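Local coordinates for protein 4-alpha-glucanotransferase (Streptococcus agalactiae, PDB 6M6T) that is an amylomaltase, or disproportionating enzyme, of the 4-alpha-glucanotransferase family, built on a TIM-barrel fold, at residues T431-R434 against T435-T439; K484-L487 against K488-T492. All coordinates share one frame; numbering follows the deposited sequence.

Interaction 1 of 2, residues T431-R434 against T435-T439; sequences TVLR and TLYAT
Leu433 and Leu436 extend side by side in the same direction from neighbouring turns of one helix, their CD2 methyls 4.0 Å apart. Different first torsions (chi1 -79° in Leu433, 170° in Leu436) turn the two chains the same way, so that these methyls meet and both chains end up against strand 443-447, where apolar bulk suits a buried face. Tyr437 adds its ring beside them, its CE1 4.5 Å from Leu433 CD2; its hydroxyl, buried with the ring, is satisfied by Thr446 of that strand.

Polar contacts are mostly those of the backbone. Four i to i+4 bonds join the two halves, from 2.8 Å for Leu436 N to Val432 O up to 3.1 Å for Thr435 N to Thr431 O. Thr435 OG1 adds a weak bond of 3.5 Å to Thr431 O. Arg434, its chain bent at chi2, reaches across to helix 481-493 for a salt bridge with Glu489.

At the finish, Thr439 OG1 and N come to Leu436 O from one side of the peptide, OG1 at 3.2 Å. This is the C-terminal portion of an amphipathic alpha-helix packed outside the parallel TIM-barrel sheet.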
ATOM      1  N   THR A 431      24.565  -7.261  -9.030  1.00 45.62           N
ATOM      2  CA  THR A 431      25.489  -6.154  -8.816  1.00 45.58           C
ATOM      3  C   THR A 431      24.863  -5.097  -7.913  1.00 47.03           C
ATOM      4  O   THR A 431      25.360  -4.816  -6.805  1.00 48.18           O
ATOM      5  CB  THR A 431      25.892  -5.526 -10.155  1.00 50.27           C
ATOM      6  OG1 THR A 431      26.136  -6.545 -11.133  1.00 45.99           O
ATOM      7  CG2 THR A 431      27.159  -4.675  -9.987  1.00 51.05           C
ATOM      8  N   VAL A 432      23.759  -4.505  -8.384  1.00 46.11           N
ATOM      9  CA  VAL A 432      23.147  -3.389  -7.674  1.00 45.41           C
ATOM     10  C   VAL A 432      22.829  -3.797  -6.247  1.00 44.08           C
ATOM     11  O   VAL A 432      23.057  -3.028  -5.307  1.00 44.90           O
ATOM     12  CB  VAL A 432      21.896  -2.884  -8.423  1.00 50.56           C
ATOM     13  CG1 VAL A 432      21.145  -1.825  -7.591  1.00 42.57           C
ATOM     14  CG2 VAL A 432      22.278  -2.315  -9.777  1.00 51.19           C
ATOM     15  N   LEU A 433      22.335  -5.023  -6.056  1.00 40.84           N
ATOM     16  CA  LEU A 433      21.913  -5.441  -4.731  1.00 40.74           C
ATOM     17  C   LEU A 433      23.102  -5.683  -3.803  1.00 47.86           C
ATOM     18  O   LEU A 433      23.006  -5.427  -2.587  1.00 45.36           O
ATOM     19  CB  LEU A 433      21.048  -6.684  -4.857  1.00 45.44           C
ATOM     20  CG  LEU A 433      19.611  -6.411  -5.274  1.00 42.85           C
ATOM     21  CD1 LEU A 433      18.980  -7.677  -5.798  1.00 47.98           C
ATOM     22  CD2 LEU A 433      18.859  -5.919  -4.067  1.00 40.93           C
ATOM     23  N   ARG A 434      24.233  -6.156  -4.343  1.00 50.17           N
ATOM     24  CA  ARG A 434      25.445  -6.206  -3.526  1.00 50.83           C
ATOM     25  C   ARG A 434      25.775  -4.817  -2.996  1.00 46.38           C
ATOM     26  O   ARG A 434      25.963  -4.624  -1.781  1.00 48.46           O
ATOM     27  CB  ARG A 434      26.621  -6.781  -4.329  1.00 48.05           C
ATOM     28  CG  ARG A 434      26.582  -8.299  -4.477  1.00 49.87           C
ATOM     29  CD  ARG A 434      27.921  -8.933  -4.086  1.00 59.09           C
ATOM     30  NE  ARG A 434      27.780 -10.351  -3.752  1.00 58.89           N
ATOM     31  CZ  ARG A 434      27.469 -11.287  -4.635  1.00 49.31           C
ATOM     32  NH1 ARG A 434      27.288 -10.959  -5.904  1.00 47.78           N
ATOM     33  NH2 ARG A 434      27.354 -12.549  -4.254  1.00 53.53           N
ATOM     34  N   THR A 435      25.780  -3.818  -3.889  1.00 41.54           N
ATOM     35  CA  THR A 435      26.098  -2.465  -3.430  1.00 39.98           C
ATOM     36  C   THR A 435      25.076  -1.961  -2.412  1.00 43.95           C
ATOM     37  O   THR A 435      25.453  -1.486  -1.334  1.00 47.09           O
ATOM     38  CB  THR A 435      26.209  -1.493  -4.595  1.00 40.99           C
ATOM     39  OG1 THR A 435      27.083  -2.038  -5.586  1.00 45.93           O
ATOM     40  CG2 THR A 435      26.801  -0.198  -4.100  1.00 37.98           C
ATOM     41  N   LEU A 436      23.779  -2.057  -2.733  1.00 44.11           N
ATOM     42  CA  LEU A 436      22.721  -1.649  -1.801  1.00 36.65           C
ATOM     43  C   LEU A 436      22.941  -2.220  -0.410  1.00 38.61           C
ATOM     44  O   LEU A 436      22.771  -1.526   0.596  1.00 38.08           O
ATOM     45  CB  LEU A 436      21.351  -2.095  -2.324  1.00 37.31           C
ATOM     46  CG  LEU A 436      20.125  -1.973  -1.398  1.00 34.73           C
ATOM     47  CD1 LEU A 436      19.884  -0.566  -0.960  1.00 35.75           C
ATOM     48  CD2 LEU A 436      18.897  -2.463  -2.090  1.00 35.29           C
ATOM     49  N   TYR A 437      23.274  -3.507  -0.324  1.00 41.23           N
ATOM     50  CA  TYR A 437      23.429  -4.100   0.993  1.00 39.70           C
ATOM     51  C   TYR A 437      24.720  -3.665   1.653  1.00 42.12           C
ATOM     52  O   TYR A 437      24.832  -3.741   2.881  1.00 39.42           O
ATOM     53  CB  TYR A 437      23.353  -5.625   0.895  1.00 45.16           C
ATOM     54  CG  TYR A 437      21.937  -6.123   0.965  1.00 38.26           C
ATOM     55  CD1 TYR A 437      20.927  -5.465   0.283  1.00 39.57           C
ATOM     56  CD2 TYR A 437      21.602  -7.224   1.730  1.00 43.31           C
ATOM     57  CE1 TYR A 437      19.630  -5.900   0.342  1.00 43.05           C
ATOM     58  CE2 TYR A 437      20.291  -7.669   1.804  1.00 43.50           C
ATOM     59  CZ  TYR A 437      19.314  -6.998   1.104  1.00 37.98           C
ATOM     60  OH  TYR A 437      18.014  -7.404   1.173  1.00 38.12           O
ATOM     61  N   ALA A 438      25.691  -3.188   0.870  1.00 45.02           N
ATOM     62  CA  ALA A 438      26.918  -2.679   1.465  1.00 38.90           C
ATOM     63  C   ALA A 438      26.781  -1.290   2.083  1.00 38.91           C
ATOM     64  O   ALA A 438      27.724  -0.850   2.752  1.00 46.42           O
ATOM     65  CB  ALA A 438      28.029  -2.657   0.417  1.00 39.53           C
ATOM     66  N   THR A 439      25.655  -0.597   1.893  1.00 33.96           N
ATOM     67  CA  THR A 439      25.514   0.775   2.371  1.00 38.38           C
ATOM     68  C   THR A 439      25.346   0.826   3.891  1.00 34.43           C
ATOM     69  O   THR A 439      24.970  -0.151   4.538  1.00 34.79           O
ATOM     70  CB  THR A 439      24.323   1.475   1.702  1.00 38.69           C
ATOM     71  OG1 THR A 439      23.106   1.127   2.371  1.00 36.82           O
ATOM     72  CG2 THR A 439      24.214   1.094   0.232  1.00 39.82           C
TER

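Interaction 2 of 2, residues K484-L487 against K488-T492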
ATOM      1  N   LYS A 484      17.436 -17.862  -3.504  1.00 48.31           N
ATOM      2  CA  LYS A 484      17.392 -17.803  -2.047  1.00 45.34           C
ATOM      3  C   LYS A 484      18.795 -17.784  -1.464  1.00 46.91           C
ATOM      4  O   LYS A 484      19.065 -17.058  -0.500  1.00 47.06           O
ATOM      5  CB  LYS A 484      16.588 -18.984  -1.489  1.00 44.74           C
ATOM      6  CG  LYS A 484      15.098 -18.909  -1.807  1.00 55.71           C
ATOM      7  CD  LYS A 484      14.431 -20.283  -1.976  1.00 59.08           C
ATOM      8  CE  LYS A 484      13.808 -20.760  -0.680  1.00 55.60           C
ATOM      9  NZ  LYS A 484      14.876 -21.321   0.174  1.00 69.51           N
ATOM     10  N   ALA A 485      19.703 -18.582  -2.037  1.00 53.01           N
ATOM     11  CA  ALA A 485      21.075 -18.626  -1.542  1.00 52.34           C
ATOM     12  C   ALA A 485      21.781 -17.295  -1.767  1.00 47.34           C
ATOM     13  O   ALA A 485      22.553 -16.839  -0.917  1.00 39.80           O
ATOM     14  CB  ALA A 485      21.833 -19.760  -2.227  1.00 51.39           C
ATOM     15  N   PHE A 486      21.498 -16.655  -2.902  1.00 47.63           N
ATOM     16  CA  PHE A 486      22.041 -15.334  -3.176  1.00 44.70           C
ATOM     17  C   PHE A 486      21.595 -14.327  -2.124  1.00 48.57           C
ATOM     18  O   PHE A 486      22.405 -13.532  -1.614  1.00 45.90           O
ATOM     19  CB  PHE A 486      21.607 -14.866  -4.562  1.00 43.84           C
ATOM     20  CG  PHE A 486      21.899 -13.425  -4.803  1.00 52.73           C
ATOM     21  CD1 PHE A 486      23.206 -12.968  -4.805  1.00 51.99           C
ATOM     22  CD2 PHE A 486      20.880 -12.514  -4.968  1.00 50.53           C
ATOM     23  CE1 PHE A 486      23.488 -11.635  -5.001  1.00 56.29           C
ATOM     24  CE2 PHE A 486      21.162 -11.180  -5.164  1.00 53.01           C
ATOM     25  CZ  PHE A 486      22.464 -10.737  -5.174  1.00 49.47           C
ATOM     26  N   LEU A 487      20.294 -14.317  -1.817  1.00 45.79           N
ATOM     27  CA  LEU A 487      19.802 -13.366  -0.824  1.00 43.85           C
ATOM     28  C   LEU A 487      20.420 -13.649   0.541  1.00 42.46           C
ATOM     29  O   LEU A 487      20.891 -12.731   1.222  1.00 44.89           O
ATOM     30  CB  LEU A 487      18.265 -13.380  -0.754  1.00 46.69           C
ATOM     31  CG  LEU A 487      17.580 -12.441   0.260  1.00 43.35           C
ATOM     32  CD1 LEU A 487      18.056 -11.009   0.104  1.00 39.86           C
ATOM     33  CD2 LEU A 487      16.064 -12.508   0.203  1.00 41.25           C
ATOM     34  N   LYS A 488      20.451 -14.919   0.954  1.00 44.29           N
ATOM     35  CA  LYS A 488      21.088 -15.229   2.233  1.00 46.16           C
ATOM     36  C   LYS A 488      22.538 -14.773   2.243  1.00 42.76           C
ATOM     37  O   LYS A 488      23.025 -14.259   3.255  1.00 43.73           O
ATOM     38  CB  LYS A 488      21.014 -16.724   2.561  1.00 42.97           C
ATOM     39  CG  LYS A 488      21.536 -17.020   3.966  1.00 44.10           C
ATOM     40  CD  LYS A 488      21.600 -18.491   4.259  1.00 52.80           C
ATOM     41  CE  LYS A 488      20.956 -18.818   5.605  1.00 61.96           C
ATOM     42  NZ  LYS A 488      20.337 -20.196   5.634  1.00 74.40           N
ATOM     43  N   GLU A 489      23.238 -14.934   1.115  1.00 41.65           N
ATOM     44  CA  GLU A 489      24.649 -14.566   1.065  1.00 45.58           C
ATOM     45  C   GLU A 489      24.829 -13.068   1.276  1.00 45.20           C
ATOM     46  O   GLU A 489      25.597 -12.653   2.147  1.00 44.96           O
ATOM     47  CB  GLU A 489      25.284 -15.002  -0.257  1.00 39.19           C
ATOM     48  CG  GLU A 489      26.731 -14.574  -0.408  1.00 40.14           C
ATOM     49  CD  GLU A 489      27.213 -14.697  -1.835  1.00 52.64           C
ATOM     50  OE1 GLU A 489      28.402 -14.397  -2.120  1.00 55.61           O
ATOM     51  OE2 GLU A 489      26.387 -15.103  -2.678  1.00 51.58           O
ATOM     52  N   ILE A 490      24.137 -12.239   0.491  1.00 38.73           N
ATOM     53  CA  ILE A 490      24.313 -10.805   0.683  1.00 38.80           C
ATOM     54  C   ILE A 490      23.853 -10.393   2.078  1.00 44.23           C
ATOM     55  O   ILE A 490      24.365  -9.415   2.647  1.00 48.35           O
ATOM     56  CB  ILE A 490      23.606  -9.982  -0.414  1.00 41.74           C
ATOM     57  CG1 ILE A 490      22.087 -10.066  -0.282  1.00 39.55           C
ATOM     58  CG2 ILE A 490      24.103 -10.384  -1.800  1.00 40.69           C
ATOM     59  CD1 ILE A 490      21.408  -9.637  -1.509  1.00 39.85           C
ATOM     60  N   THR A 491      22.926 -11.138   2.675  1.00 40.05           N
ATOM     61  CA  THR A 491      22.508 -10.763   4.019  1.00 40.69           C
ATOM     62  C   THR A 491      23.576 -11.111   5.059  1.00 41.93           C
ATOM     63  O   THR A 491      23.745 -10.373   6.042  1.00 40.68           O
ATOM     64  CB  THR A 491      21.154 -11.404   4.336  1.00 43.58           C
ATOM     65  OG1 THR A 491      20.181 -10.954   3.384  1.00 40.53           O
ATOM     66  CG2 THR A 491      20.691 -11.024   5.717  1.00 48.21           C
ATOM     67  N   THR A 492      24.334 -12.194   4.844  1.00 40.78           N
ATOM     68  CA  THR A 492      25.402 -12.574   5.780  1.00 43.06           C
ATOM     69  C   THR A 492      26.682 -11.753   5.570  1.00 40.30           C
ATOM     70  O   THR A 492      27.284 -11.276   6.535  1.00 36.17           O
ATOM     71  CB  THR A 492      25.717 -14.070   5.653  1.00 40.68           C
ATOM     72  OG1 THR A 492      24.519 -14.797   5.366  1.00 49.89           O
ATOM     73  CG2 THR A 492      26.301 -14.606   6.952  1.00 34.82           C
TER
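The aromatic ring of Phe486 and the branched chain of Ile490, one helical turn apart, pass each other at a slant. Ile490 CG2 approaches the ring at CE1, 3.5 Å away, while Ile490 CD1 lies over one face, 4.0 Å from Phe486 CZ. The ring gets there because Phe486 CG is anti to its backbone N (chi1 169°). In Ile490, CG1 is wedged between N and C of the backbone (chi1 70°), which brings it to 3.3 Å from Leu487 O. Both branches of Ile490 touch the phenyl ring; the CG1 branch also carries CD1 to within 4.0 Å of Leu487 CD1.

Leu487 also inclines across Thr491. Threonine suits this buried place because its hydroxyl bonds back to its own helix: OG1 donates to Leu487 O at 2.9 Å from above the carbonyl plane. Thr491 N gives the same oxygen its i to i+4 bond, so two donors grip it, and OG1 has a further partner in Gln41. The exposed Thr492 likewise bonds through OG1 to the carbonyl oxygen four residues back, Lys488 O, at 2.6 Å, also from above its plane.

At the flank, Lys484 forms salt bridges with Glu38 and Glu481. The pattern is that of an amphipathic alpha-helix whose apolar side meets helices 27-38 and 428-438 and strand 6-10 at the TIM-barrel periphery.

Interaction 1, on helix 428-438, precedes interaction 2, on helix 481-493, and their centres lie 12 Å apart. The two helices touch directly. Tyr437 packs between them, its CD2 3.5 Å from Ile490 CG1 and its ring and hydroxyl against Thr491 and Leu487. At a more exposed edge, Arg434 NH2 and Glu489 OE1 form a salt bridge of 3.0 Å. Strand 443-447, which follows the first helix, is next to strand 6-10 in the parallel sheet; the helices rest on these two strands, respectively. The two helices together cover the barrel where its first and last strands meet.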